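Local structure of subtilisin-like protein (Prochloron didemni, 4H6V) at residues S257-D262 and A274-V279; S187-T192 and P266-R271; A176-G181 and P201-L206; V89-D94 and L102-G107; G197-G202 and R270-G275. The protein matures patellamides as the protease PatA, whose subtilisin-like domain, the part present here, probably acts as a serine endopeptidase on the precursor peptide. All coordinates share one frame; numbering follows the deposited sequence.

Contact 1: residues S257-D262 and A274-V279; sequences SALPCD and AGRLNV
L259 and R276 pair through two backbone bonds, L259 N to R276 O at 2.9 Å and R276 N to L259 O at 2.7 Å, the signature of a hydrogen-bonded antiparallel pair, isolated here as one bridge. A258 CA adds a CA-H...O contact to R276 O at 3.2 Å.

Two side chains, a guanidinium and an amide, add donors to this pairing. The R276 chain bends at chi3 (-75°), which carries NH2 to P260 O at 3.1 Å; that oxygen lies near the guanidinium plane, and NE adds a weak bond to it. N278 sends ND2 to S257 O at 3.0 Å, the acceptor close to the amide plane, while its OD1 caps G281 N. A water joins S257 OG to N278 N, although that hydroxyl is also bonded to L253 O.

Apolar atoms fill in between. L259 CB sits over one face of the guanidinium, L259 CG lies 3.6 Å from N278 ND2, and C261 SG rests 3.9 Å from R276 CG. Were R276 an alanine, P260 O would probably lose both donors and L259 CB the flat group beneath it.

The whole unit lies between helices 247-257 and 279-286, with A258 and L277 packed on I198 and C261 on L199 of strand 197-201; the disulfide from C261 to C272 fastens it.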
# COMPACT_ATOMS: atom_id res chain seq x y z
N SER A 257 10.83 -13.05 1.63
CA SER A 257 10.40 -13.67 2.88
C SER A 257 8.95 -14.15 2.88
O SER A 257 8.53 -14.80 3.83
CB SER A 257 10.62 -12.72 4.07
OG SER A 257 9.83 -11.55 3.94
N ALA A 258 8.19 -13.82 1.84
CA ALA A 258 6.78 -14.19 1.75
C ALA A 258 6.63 -15.71 1.83
O ALA A 258 7.43 -16.45 1.26
CB ALA A 258 6.14 -13.64 0.49
N LEU A 259 5.61 -16.16 2.56
CA LEU A 259 5.46 -17.58 2.86
C LEU A 259 4.48 -18.29 1.95
O LEU A 259 3.43 -17.73 1.60
CB LEU A 259 5.05 -17.77 4.33
CG LEU A 259 6.10 -17.45 5.39
CD1 LEU A 259 5.44 -17.31 6.75
CD2 LEU A 259 7.20 -18.52 5.42
N PRO A 260 4.80 -19.54 1.56
CA PRO A 260 3.91 -20.32 0.70
C PRO A 260 2.59 -20.61 1.40
O PRO A 260 2.54 -20.69 2.63
CB PRO A 260 4.67 -21.64 0.47
CG PRO A 260 6.07 -21.38 0.93
CD PRO A 260 5.98 -20.33 1.98
N CYS A 261 1.53 -20.74 0.62
CA CYS A 261 0.23 -21.09 1.17
C CYS A 261 0.19 -22.58 1.49
O CYS A 261 0.71 -23.39 0.73
CB CYS A 261 -0.89 -20.66 0.23
SG CYS A 261 -1.01 -18.85 0.07
N ASP A 262 -0.41 -22.92 2.63
CA ASP A 262 -0.29 -24.26 3.23
C ASP A 262 -0.62 -25.43 2.30
O ASP A 262 0.21 -26.30 2.07
CB ASP A 262 -1.08 -24.37 4.54
CG ASP A 262 -2.44 -23.67 4.48
OD1 ASP A 262 -3.08 -23.66 3.41
OD2 ASP A 262 -2.86 -23.13 5.53
N ALA A 274 3.24 -14.20 -4.92
CA ALA A 274 4.59 -14.51 -4.43
C ALA A 274 4.60 -15.14 -3.03
O ALA A 274 5.63 -15.67 -2.60
CB ALA A 274 5.48 -13.27 -4.48
N GLY A 275 3.46 -15.08 -2.34
CA GLY A 275 3.34 -15.64 -1.00
C GLY A 275 2.70 -14.70 0.01
O GLY A 275 2.26 -13.61 -0.35
N ARG A 276 2.67 -15.12 1.26
CA ARG A 276 2.00 -14.37 2.33
C ARG A 276 2.96 -13.46 3.09
O ARG A 276 4.06 -13.89 3.46
CB ARG A 276 1.33 -15.33 3.32
CG ARG A 276 0.31 -16.24 2.68
CD ARG A 276 -0.27 -17.23 3.67
NE ARG A 276 0.64 -18.32 4.01
CZ ARG A 276 1.07 -18.60 5.24
NH1 ARG A 276 0.67 -17.88 6.27
NH2 ARG A 276 1.89 -19.62 5.44
N LEU A 277 2.52 -12.23 3.34
CA LEU A 277 3.28 -11.28 4.16
C LEU A 277 3.84 -11.96 5.41
O LEU A 277 3.10 -12.58 6.18
CB LEU A 277 2.43 -10.06 4.53
CG LEU A 277 3.06 -9.04 5.50
CD1 LEU A 277 4.25 -8.35 4.86
CD2 LEU A 277 2.04 -8.02 5.98
N ASN A 278 5.15 -11.85 5.60
CA ASN A 278 5.85 -12.49 6.71
C ASN A 278 6.76 -11.45 7.36
O ASN A 278 7.90 -11.24 6.93
CB ASN A 278 6.65 -13.69 6.18
CG ASN A 278 7.54 -14.34 7.22
OD1 ASN A 278 7.38 -14.12 8.43
ND2 ASN A 278 8.49 -15.15 6.76
N VAL A 279 6.23 -10.78 8.39
CA VAL A 279 6.92 -9.63 8.99
C VAL A 279 8.22 -10.08 9.68
O VAL A 279 9.28 -9.51 9.44
CB VAL A 279 5.99 -8.83 9.95
CG1 VAL A 279 6.73 -7.64 10.57
CG2 VAL A 279 4.74 -8.33 9.21
O HOH W 1 7.13 -10.86 3.66
O HOH W 2 6.26 -18.35 -0.76

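Contact 2: residues S187-T192 and P266-R271; sequences SNWGST and PEQARR
W189, just ahead of helix 191-196, is where this part of the subtilase domain meets the C-terminal loop that joins helices 247-257 and 279-286; from that loop the 3-10 residues R270 and R271 and the nearby Q268 pack on the indole. R271 covers one face: its CG stands 4.0 Å from the centroid of the five-membered ring and only 14° off the ring normal, a CH-pi contact. Extended from CG to NE, the chain carries its guanidinium to the pyrrole end, where W189 NE1 lies over one of its faces, 3.4 Å from R271 CZ. Ring and guanidinium planes are 43° apart, too steep for a parallel stack, and NE1 and the arginine nitrogens are all donors and form no bond with one another. R271 NH1 turns instead to D185 O and to a water that also serves S187 O.

R270 bends at chi2 (-81°) and again at chi3, which folds its end back toward W189. NH2 donates to W189 O at 3.0 Å, and a water placed between R270 NE, R270 O and W189 O closes the link. The flat group lies between S191 CB, 3.8 Å from NH2, and W189 CE3 on the opposite face. Its charge is paired with D160. Q268 NE2 comes 3.9 Å from W189 CZ3, the amide steeply inclined to the ring.

The result is a tryptophan-arginine junction of the subtilase domain, with R271 CG in CH-pi contact over the indole and R270 bound to the W189 carbonyl, which joins the loop ahead of helix 191-196 to the loop between helices 247-257 and 279-286.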
# COMPACT_ATOMS: atom_id res chain seq x y z
N SER A 187 -9.78 -11.55 -4.37
CA SER A 187 -8.48 -10.93 -4.62
C SER A 187 -7.91 -11.40 -5.97
O SER A 187 -7.82 -12.60 -6.21
CB SER A 187 -7.52 -11.22 -3.46
OG SER A 187 -6.36 -10.40 -3.51
N ASN A 188 -7.56 -10.45 -6.84
CA ASN A 188 -7.04 -10.76 -8.18
C ASN A 188 -5.72 -11.51 -8.17
O ASN A 188 -4.83 -11.23 -7.36
CB ASN A 188 -6.88 -9.50 -9.03
CG ASN A 188 -8.21 -8.90 -9.46
OD1 ASN A 188 -9.25 -9.58 -9.49
ND2 ASN A 188 -8.19 -7.61 -9.79
N TRP A 189 -5.57 -12.44 -9.12
CA TRP A 189 -4.40 -13.31 -9.15
C TRP A 189 -3.71 -13.41 -10.51
O TRP A 189 -3.13 -14.45 -10.84
CB TRP A 189 -4.76 -14.70 -8.59
CG TRP A 189 -6.11 -15.25 -9.04
CD1 TRP A 189 -7.34 -14.90 -8.55
CD2 TRP A 189 -6.34 -16.25 -10.03
NE1 TRP A 189 -8.33 -15.61 -9.19
CE2 TRP A 189 -7.74 -16.45 -10.10
CE3 TRP A 189 -5.51 -17.00 -10.87
CZ2 TRP A 189 -8.33 -17.37 -10.98
CZ3 TRP A 189 -6.09 -17.91 -11.75
CH2 TRP A 189 -7.49 -18.09 -11.80
N GLY A 190 -3.74 -12.32 -11.28
CA GLY A 190 -3.04 -12.23 -12.58
C GLY A 190 -1.57 -12.60 -12.51
O GLY A 190 -0.91 -12.44 -11.48
N SER A 191 -1.03 -13.11 -13.63
CA SER A 191 0.31 -13.72 -13.62
C SER A 191 1.46 -12.83 -13.12
O SER A 191 2.36 -13.32 -12.44
CB SER A 191 0.64 -14.30 -15.00
OG SER A 191 0.70 -13.27 -15.96
N THR A 192 1.44 -11.54 -13.45
CA THR A 192 2.48 -10.60 -12.99
C THR A 192 2.58 -10.55 -11.46
O THR A 192 3.67 -10.35 -10.91
CB THR A 192 2.23 -9.20 -13.58
OG1 THR A 192 2.10 -9.29 -15.00
CG2 THR A 192 3.38 -8.24 -13.25
N PRO A 266 -7.52 -27.04 -1.18
CA PRO A 266 -8.68 -26.13 -1.10
C PRO A 266 -8.61 -24.98 -2.12
O PRO A 266 -9.42 -24.95 -3.06
CB PRO A 266 -8.63 -25.61 0.34
CG PRO A 266 -7.20 -25.74 0.77
CD PRO A 266 -6.53 -26.76 -0.12
N GLU A 267 -7.66 -24.06 -1.95
CA GLU A 267 -7.48 -22.91 -2.85
C GLU A 267 -6.65 -23.25 -4.09
O GLU A 267 -6.70 -24.38 -4.60
CB GLU A 267 -6.85 -21.73 -2.10
CG GLU A 267 -7.82 -20.88 -1.27
CD GLU A 267 -7.87 -21.27 0.20
OE1 GLU A 267 -6.80 -21.52 0.80
OE2 GLU A 267 -8.99 -21.31 0.76
N GLN A 268 -5.90 -22.27 -4.58
CA GLN A 268 -5.00 -22.45 -5.71
C GLN A 268 -3.57 -22.04 -5.36
O GLN A 268 -3.34 -21.26 -4.43
CB GLN A 268 -5.48 -21.64 -6.92
CG GLN A 268 -6.62 -22.27 -7.71
CD GLN A 268 -6.95 -21.51 -8.98
OE1 GLN A 268 -8.09 -21.09 -9.19
NE2 GLN A 268 -5.94 -21.31 -9.84
N ALA A 269 -2.61 -22.57 -6.12
CA ALA A 269 -1.21 -22.19 -5.99
C ALA A 269 -1.00 -20.75 -6.48
O ALA A 269 -0.24 -19.99 -5.88
CB ALA A 269 -0.32 -23.16 -6.76
N ARG A 270 -1.70 -20.40 -7.56
CA ARG A 270 -1.58 -19.09 -8.19
C ARG A 270 -2.19 -17.96 -7.35
O ARG A 270 -1.76 -16.81 -7.43
CB ARG A 270 -2.21 -19.11 -9.58
CG ARG A 270 -1.32 -19.70 -10.66
CD ARG A 270 -0.30 -18.68 -11.17
NE ARG A 270 -0.95 -17.44 -11.60
CZ ARG A 270 -1.49 -17.23 -12.80
NH1 ARG A 270 -1.47 -18.19 -13.72
NH2 ARG A 270 -2.06 -16.07 -13.08
N ARG A 271 -3.20 -18.32 -6.55
CA ARG A 271 -3.87 -17.37 -5.67
C ARG A 271 -2.99 -16.94 -4.50
O ARG A 271 -3.31 -15.98 -3.81
CB ARG A 271 -5.20 -17.94 -5.16
CG ARG A 271 -6.34 -17.87 -6.16
CD ARG A 271 -7.60 -18.55 -5.62
NE ARG A 271 -8.63 -18.68 -6.65
CZ ARG A 271 -9.56 -17.76 -6.91
NH1 ARG A 271 -9.60 -16.63 -6.22
NH2 ARG A 271 -10.45 -17.98 -7.87
O HOH W 3 -7.87 -14.84 -4.78
O HOH W 4 -0.46 -15.35 -9.41

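Contact 3: residues A176-G181 and P201-L206; sequences AMDDHG and PGEDIL
The carboxylates of D179 and E203 approach across the contact with their planes 52° apart and their side chains nearly at right angles, so neither lies flat on the other. D179 N points almost down the C-O axis of E203 OE1 at 3.3 Å, with an N-H...O angle of 174°, and D178 CB touches the same oxygen at 3.2 Å. An extended E203 chain, with CG opposite the backbone N (chi1 178°), makes this reach possible. D179 OD1 comes within 3.9 Å of E203 OE1; this pairing of like charges is likely to be eased by water, one molecule donating to E203 OE1 beside H180 ND1 and another donating to D179 OD1 while accepting from E203 N. With an alanine here in place of E203, D179 N would probably be left without its acceptor and the turn less firmly tied to 201-206.

The turn itself is type I, from D178 to G181, and D178 OD1 bonds on to H182 N. Before it the backbones run as parallel strands: G202 N donates to M177 O at 2.9 Å, lying in that carbonyl's plane. M177 and P201 lie side by side, CE to CD 4.1 Å, and A176 CB rests 3.8 Å from G202 CA, where any side chain on G202 would collide with it.

Strands 172-177 and 197-201 are neighbours at one margin of the central parallel sheet. Helix 220-240 packs against this end, T220 touching A176 and I226 touching P201, while D204 and I205 form a G1 bulge facing L217 in strand 214-217.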
# COMPACT_ATOMS: atom_id res chain seq x y z
N ALA A 176 -5.32 -9.76 -0.96
CA ALA A 176 -5.97 -9.89 0.33
C ALA A 176 -6.11 -11.34 0.76
O ALA A 176 -6.61 -12.18 -0.01
CB ALA A 176 -7.34 -9.20 0.31
N MET A 177 -5.66 -11.64 1.97
CA MET A 177 -5.88 -12.96 2.58
C MET A 177 -6.73 -12.82 3.84
O MET A 177 -6.79 -11.74 4.43
CB MET A 177 -4.56 -13.66 2.89
CG MET A 177 -3.67 -12.98 3.94
SD MET A 177 -2.22 -13.99 4.30
CE MET A 177 -1.18 -12.82 5.17
N ASP A 178 -7.38 -13.91 4.24
CA ASP A 178 -8.22 -13.88 5.44
C ASP A 178 -7.42 -14.04 6.73
O ASP A 178 -6.20 -14.20 6.70
CB ASP A 178 -9.38 -14.89 5.34
CG ASP A 178 -8.92 -16.34 5.23
OD1 ASP A 178 -7.83 -16.70 5.71
OD2 ASP A 178 -9.72 -17.15 4.69
N ASP A 179 -8.13 -14.01 7.86
CA ASP A 179 -7.54 -14.19 9.20
C ASP A 179 -6.76 -15.50 9.37
O ASP A 179 -5.85 -15.58 10.20
CB ASP A 179 -8.63 -14.09 10.28
CG ASP A 179 -9.19 -12.67 10.43
OD1 ASP A 179 -8.66 -11.73 9.78
OD2 ASP A 179 -10.17 -12.50 11.19
N HIS A 180 -7.12 -16.52 8.60
CA HIS A 180 -6.47 -17.83 8.71
C HIS A 180 -5.36 -18.07 7.67
O HIS A 180 -4.83 -19.18 7.56
CB HIS A 180 -7.52 -18.95 8.69
CG HIS A 180 -8.50 -18.86 9.82
ND1 HIS A 180 -9.75 -18.31 9.68
CD2 HIS A 180 -8.40 -19.22 11.12
CE1 HIS A 180 -10.39 -18.35 10.84
NE2 HIS A 180 -9.59 -18.89 11.73
N GLY A 181 -5.01 -17.02 6.94
CA GLY A 181 -3.88 -17.07 6.00
C GLY A 181 -4.20 -17.59 4.61
O GLY A 181 -3.30 -17.96 3.86
N PRO A 201 -3.21 -9.24 5.20
CA PRO A 201 -4.57 -9.31 5.76
C PRO A 201 -5.52 -8.32 5.10
O PRO A 201 -5.22 -7.11 4.97
CB PRO A 201 -4.35 -8.97 7.23
CG PRO A 201 -2.97 -9.41 7.51
CD PRO A 201 -2.21 -9.03 6.26
N GLY A 202 -6.66 -8.83 4.67
CA GLY A 202 -7.61 -8.04 3.90
C GLY A 202 -9.05 -8.30 4.29
O GLY A 202 -9.95 -7.82 3.61
N GLU A 203 -9.25 -9.05 5.37
CA GLU A 203 -10.59 -9.34 5.88
C GLU A 203 -10.84 -8.53 7.16
O GLU A 203 -10.10 -8.66 8.13
CB GLU A 203 -10.76 -10.84 6.16
CG GLU A 203 -12.12 -11.22 6.76
CD GLU A 203 -12.28 -12.71 7.03
OE1 GLU A 203 -11.30 -13.39 7.43
OE2 GLU A 203 -13.41 -13.21 6.87
N ASP A 204 -11.89 -7.70 7.14
CA ASP A 204 -12.36 -6.99 8.34
C ASP A 204 -11.22 -6.24 9.02
O ASP A 204 -10.90 -6.48 10.19
CB ASP A 204 -13.00 -7.97 9.34
CG ASP A 204 -14.24 -8.67 8.78
OD1 ASP A 204 -15.00 -8.06 8.01
OD2 ASP A 204 -14.46 -9.85 9.14
N ILE A 205 -10.59 -5.34 8.26
CA ILE A 205 -9.46 -4.56 8.75
C ILE A 205 -9.97 -3.27 9.38
O ILE A 205 -10.71 -2.53 8.76
CB ILE A 205 -8.49 -4.21 7.58
CG1 ILE A 205 -8.12 -5.49 6.78
CG2 ILE A 205 -7.27 -3.43 8.10
CD1 ILE A 205 -7.46 -6.60 7.58
N LEU A 206 -9.55 -3.01 10.62
CA LEU A 206 -10.01 -1.85 11.39
C LEU A 206 -9.47 -0.54 10.84
O LEU A 206 -8.30 -0.46 10.49
CB LEU A 206 -9.59 -2.00 12.85
CG LEU A 206 -10.00 -0.91 13.85
CD1 LEU A 206 -11.52 -0.88 14.03
CD2 LEU A 206 -9.27 -1.10 15.18
O HOH W 5 -7.73 -10.65 7.50
O HOH W 6 -9.68 -9.19 10.96
O HOH W 7 -13.18 -10.91 11.06
O HOH W 8 -10.78 -16.19 8.32

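Contact 4: residues V89-D94 and L102-G107; sequences VPIFSD and LDLARG
I91 directs its two branches at residues 102-107 of helix 101-113 through its torsions: CG1 lies opposite the carbonyl carbon (chi1 -59°), CG2 opposite the backbone N, and chi2 of -55° folds CD1 round to G107. This is the strand-to-helix half of a beta-alpha-beta crossover in the subtilase domain, in which strand 85-90 leads through a loop to helix 101-113 and on to the parallel strand 118-121, with strand 21-26 lying between the two in the sheet.

The contact has no hydrogen bond across it; its evidence is close apolar packing, buried for most of the residues that touch. I91 CD1 presses on G107 CA at 3.5 Å, and the absence of a side chain there is what lets it in, since a CB on G107 would collide with that methyl. One helical turn back, I91 CG2 lies 3.7 Å from L104 CA and 4.2 Å from L104 CB. D103 also reaches the loop: its CB is 3.4 Å from I91 O, while OD2 bonds back to T100 N near the start of the helix. An ordinary helical bond from G107 N to D103 O, 3.2 Å, ties together two of the residues that I91 touches.

On the far side the helix packs on helix 134-145, L104 against L136. I91 also touches L25 and bonds through its backbone to D26, predicted to belong to the charge relay system, whose side chain is about 6 Å from that of I91. Near the end of strand 85-90, the V89 CG1 methyl lies 3.6 Å from G107 O.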
# COMPACT_ATOMS: atom_id res chain seq x y z
N VAL A 89 -1.70 13.04 -0.20
CA VAL A 89 -1.66 13.58 -1.56
C VAL A 89 -3.02 13.35 -2.25
O VAL A 89 -3.38 12.20 -2.54
CB VAL A 89 -0.53 12.95 -2.40
CG1 VAL A 89 -0.47 13.58 -3.80
CG2 VAL A 89 0.82 13.08 -1.68
N PRO A 90 -3.77 14.44 -2.51
CA PRO A 90 -5.04 14.27 -3.20
C PRO A 90 -4.80 13.95 -4.67
O PRO A 90 -3.94 14.56 -5.32
CB PRO A 90 -5.72 15.65 -3.06
CG PRO A 90 -4.61 16.62 -2.68
CD PRO A 90 -3.34 15.85 -2.43
N ILE A 91 -5.53 12.96 -5.19
CA ILE A 91 -5.44 12.59 -6.60
C ILE A 91 -6.61 13.20 -7.40
O ILE A 91 -6.80 12.91 -8.58
CB ILE A 91 -5.36 11.05 -6.77
CG1 ILE A 91 -4.14 10.49 -6.04
CG2 ILE A 91 -5.24 10.66 -8.23
CD1 ILE A 91 -2.84 11.14 -6.46
N PHE A 92 -7.36 14.08 -6.73
CA PHE A 92 -8.57 14.68 -7.30
C PHE A 92 -8.53 16.20 -7.23
O PHE A 92 -7.77 16.77 -6.46
CB PHE A 92 -9.81 14.19 -6.54
CG PHE A 92 -9.83 14.59 -5.09
CD1 PHE A 92 -9.11 13.86 -4.14
CD2 PHE A 92 -10.55 15.70 -4.68
CE1 PHE A 92 -9.13 14.23 -2.80
CE2 PHE A 92 -10.57 16.08 -3.34
CZ PHE A 92 -9.86 15.34 -2.40
N SER A 93 -9.38 16.83 -8.04
CA SER A 93 -9.68 18.25 -7.92
C SER A 93 -11.12 18.39 -7.42
O SER A 93 -11.41 19.23 -6.56
CB SER A 93 -9.50 18.95 -9.26
OG SER A 93 -9.37 20.34 -9.07
N ASP A 94 -12.00 17.56 -7.97
CA ASP A 94 -13.38 17.44 -7.51
C ASP A 94 -13.55 15.96 -7.17
O ASP A 94 -13.36 15.10 -8.04
CB ASP A 94 -14.33 17.86 -8.64
CG ASP A 94 -15.79 17.94 -8.20
OD1 ASP A 94 -16.25 17.09 -7.40
OD2 ASP A 94 -16.49 18.86 -8.68
N LEU A 102 -3.52 10.51 -15.70
CA LEU A 102 -2.72 11.73 -15.56
C LEU A 102 -2.89 12.35 -14.17
O LEU A 102 -1.92 12.86 -13.60
CB LEU A 102 -3.05 12.76 -16.66
CG LEU A 102 -2.36 14.13 -16.59
CD1 LEU A 102 -0.85 14.01 -16.73
CD2 LEU A 102 -2.94 15.11 -17.63
N ASP A 103 -4.11 12.31 -13.63
CA ASP A 103 -4.36 12.73 -12.25
C ASP A 103 -3.47 11.91 -11.30
O ASP A 103 -2.79 12.48 -10.44
CB ASP A 103 -5.84 12.57 -11.86
CG ASP A 103 -6.76 13.63 -12.50
OD1 ASP A 103 -6.37 14.80 -12.64
OD2 ASP A 103 -7.91 13.28 -12.86
N LEU A 104 -3.45 10.59 -11.48
CA LEU A 104 -2.63 9.71 -10.66
C LEU A 104 -1.13 9.94 -10.86
O LEU A 104 -0.37 10.01 -9.89
CB LEU A 104 -2.98 8.23 -10.88
CG LEU A 104 -2.19 7.18 -10.07
CD1 LEU A 104 -2.35 7.43 -8.56
CD2 LEU A 104 -2.61 5.77 -10.42
N ALA A 105 -0.71 10.07 -12.12
CA ALA A 105 0.68 10.31 -12.45
C ALA A 105 1.20 11.59 -11.79
O ALA A 105 2.30 11.58 -11.23
CB ALA A 105 0.88 10.38 -13.97
N ARG A 106 0.40 12.65 -11.84
CA ARG A 106 0.73 13.92 -11.18
C ARG A 106 0.89 13.74 -9.67
O ARG A 106 1.78 14.32 -9.05
CB ARG A 106 -0.33 14.99 -11.47
CG ARG A 106 -0.42 15.46 -12.92
CD ARG A 106 0.84 16.19 -13.40
NE ARG A 106 0.62 16.87 -14.68
CZ ARG A 106 1.55 17.56 -15.34
NH1 ARG A 106 2.79 17.68 -14.85
NH2 ARG A 106 1.24 18.14 -16.49
N GLY A 107 0.03 12.91 -9.08
CA GLY A 107 0.03 12.66 -7.63
C GLY A 107 1.29 11.95 -7.21
O GLY A 107 1.90 12.30 -6.19

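Contact 5: residues G197-G202 and R270-G275; sequences GILAPG and RRCLAG
G275 O takes a nearly straight bond from L199 N, 2.9 Å long with an N-H...O angle of 173°, and the same oxygen lies 3.5 Å from I198 CA in a CA-H...O contact. A second backbone bond of equal length, A274 N to G197 O, is more bent and enters tilted from the carbonyl plane. L273 CB stands 3.4 Å from G197 O.

The two bonds tie a type II' beta turn, C272 to G275, to strand 197-201, the outermost strand on one side of the subtilase domain's parallel sheet; a short 3-10 segment, 270-272, leads into it. L273 occupies the first of the turn's central corners with a positive phi, and its side chain returns over the strand. L273 CD1 meets L199 CD2 at 3.8 Å, the two leucines crossing at about a right angle.

L199 holds CG opposite its carbonyl carbon (chi1 -65°), and from there CD1 spans the 3-10 backbone: it is 3.6 Å from R271 O and 3.7 Å from C272 O. I198 points away from the turn, yet its CG2 reaches A274 CB at 4.3 Å. I198 and A274 both also touch L255 of helix 247-257, and I198 packs on V227 of helix 220-240. G197 has no CB, and one there would stand tight against L273 CD1.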
# COMPACT_ATOMS: atom_id res chain seq x y z
N GLY A 197 3.62 -9.64 -6.43
CA GLY A 197 2.48 -9.52 -5.51
C GLY A 197 2.65 -10.31 -4.24
O GLY A 197 3.20 -11.42 -4.26
N ILE A 198 2.19 -9.75 -3.11
CA ILE A 198 2.11 -10.50 -1.86
C ILE A 198 0.72 -10.38 -1.24
O ILE A 198 0.02 -9.39 -1.47
CB ILE A 198 3.19 -10.08 -0.82
CG1 ILE A 198 3.04 -8.60 -0.42
CG2 ILE A 198 4.62 -10.41 -1.33
CD1 ILE A 198 3.86 -8.24 0.83
N LEU A 199 0.33 -11.41 -0.48
CA LEU A 199 -0.93 -11.41 0.23
C LEU A 199 -0.77 -10.78 1.61
O LEU A 199 0.16 -11.12 2.35
CB LEU A 199 -1.48 -12.82 0.39
CG LEU A 199 -1.88 -13.56 -0.89
CD1 LEU A 199 -2.23 -14.99 -0.52
CD2 LEU A 199 -3.04 -12.86 -1.59
N ALA A 200 -1.66 -9.86 1.96
CA ALA A 200 -1.66 -9.28 3.30
C ALA A 200 -3.07 -9.37 3.87
O ALA A 200 -4.03 -9.55 3.12
CB ALA A 200 -1.17 -7.81 3.26
N PRO A 201 -3.21 -9.24 5.20
CA PRO A 201 -4.57 -9.31 5.76
C PRO A 201 -5.52 -8.32 5.10
O PRO A 201 -5.22 -7.11 4.97
CB PRO A 201 -4.35 -8.97 7.23
CG PRO A 201 -2.97 -9.41 7.51
CD PRO A 201 -2.21 -9.03 6.26
N GLY A 202 -6.66 -8.83 4.67
CA GLY A 202 -7.61 -8.04 3.90
C GLY A 202 -9.05 -8.30 4.29
O GLY A 202 -9.95 -7.82 3.61
N ARG A 270 -1.70 -20.40 -7.56
CA ARG A 270 -1.58 -19.09 -8.19
C ARG A 270 -2.19 -17.96 -7.35
O ARG A 270 -1.76 -16.81 -7.43
CB ARG A 270 -2.21 -19.11 -9.58
CG ARG A 270 -1.32 -19.70 -10.66
CD ARG A 270 -0.30 -18.68 -11.17
NE ARG A 270 -0.95 -17.44 -11.60
CZ ARG A 270 -1.49 -17.23 -12.80
NH1 ARG A 270 -1.47 -18.19 -13.72
NH2 ARG A 270 -2.06 -16.07 -13.08
N ARG A 271 -3.20 -18.32 -6.55
CA ARG A 271 -3.87 -17.37 -5.67
C ARG A 271 -2.99 -16.94 -4.50
O ARG A 271 -3.31 -15.98 -3.81
CB ARG A 271 -5.20 -17.94 -5.16
CG ARG A 271 -6.34 -17.87 -6.16
CD ARG A 271 -7.60 -18.55 -5.62
NE ARG A 271 -8.63 -18.68 -6.65
CZ ARG A 271 -9.56 -17.76 -6.91
NH1 ARG A 271 -9.60 -16.63 -6.22
NH2 ARG A 271 -10.45 -17.98 -7.87
N CYS A 272 -1.89 -17.66 -4.29
CA CYS A 272 -0.94 -17.29 -3.25
C CYS A 272 -0.01 -16.15 -3.67
O CYS A 272 0.64 -15.54 -2.82
CB CYS A 272 -0.12 -18.51 -2.81
SG CYS A 272 0.56 -18.35 -1.15
N LEU A 273 0.04 -15.86 -4.97
CA LEU A 273 0.93 -14.83 -5.53
C LEU A 273 2.40 -15.18 -5.22
O LEU A 273 2.77 -16.36 -5.26
CB LEU A 273 0.55 -13.42 -5.02
CG LEU A 273 -0.93 -12.98 -4.98
CD1 LEU A 273 -1.02 -11.54 -4.52
CD2 LEU A 273 -1.68 -13.16 -6.31
N ALA A 274 3.24 -14.20 -4.92
CA ALA A 274 4.59 -14.51 -4.43
C ALA A 274 4.60 -15.14 -3.03
O ALA A 274 5.63 -15.67 -2.60
CB ALA A 274 5.48 -13.27 -4.48
N GLY A 275 3.46 -15.08 -2.34
CA GLY A 275 3.34 -15.64 -1.00
C GLY A 275 2.70 -14.70 0.01
O GLY A 275 2.26 -13.61 -0.35

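Contact 4 comes first along the chain and stands apart, its centre about 28 to 32 Å from those of the other four, though it reaches the same parallel sheet at strand 85-90. The others gather around the margin formed by strand 197-201. Contacts 3 and 5, centres about 11 Å apart, share P201 and G202, at and just past the end of that strand; contact 5 shares A274 and G275 with contact 1, centres about 7 Å apart, and R270 and R271 with contact 2, centres about 8 Å apart. Contact 3 leads into this set, and contacts 1, 2 and 5 all end in the loop between helices 247-257 and 279-286. That loop is thus held to the outermost strand and to the loop ahead of helix 191-196.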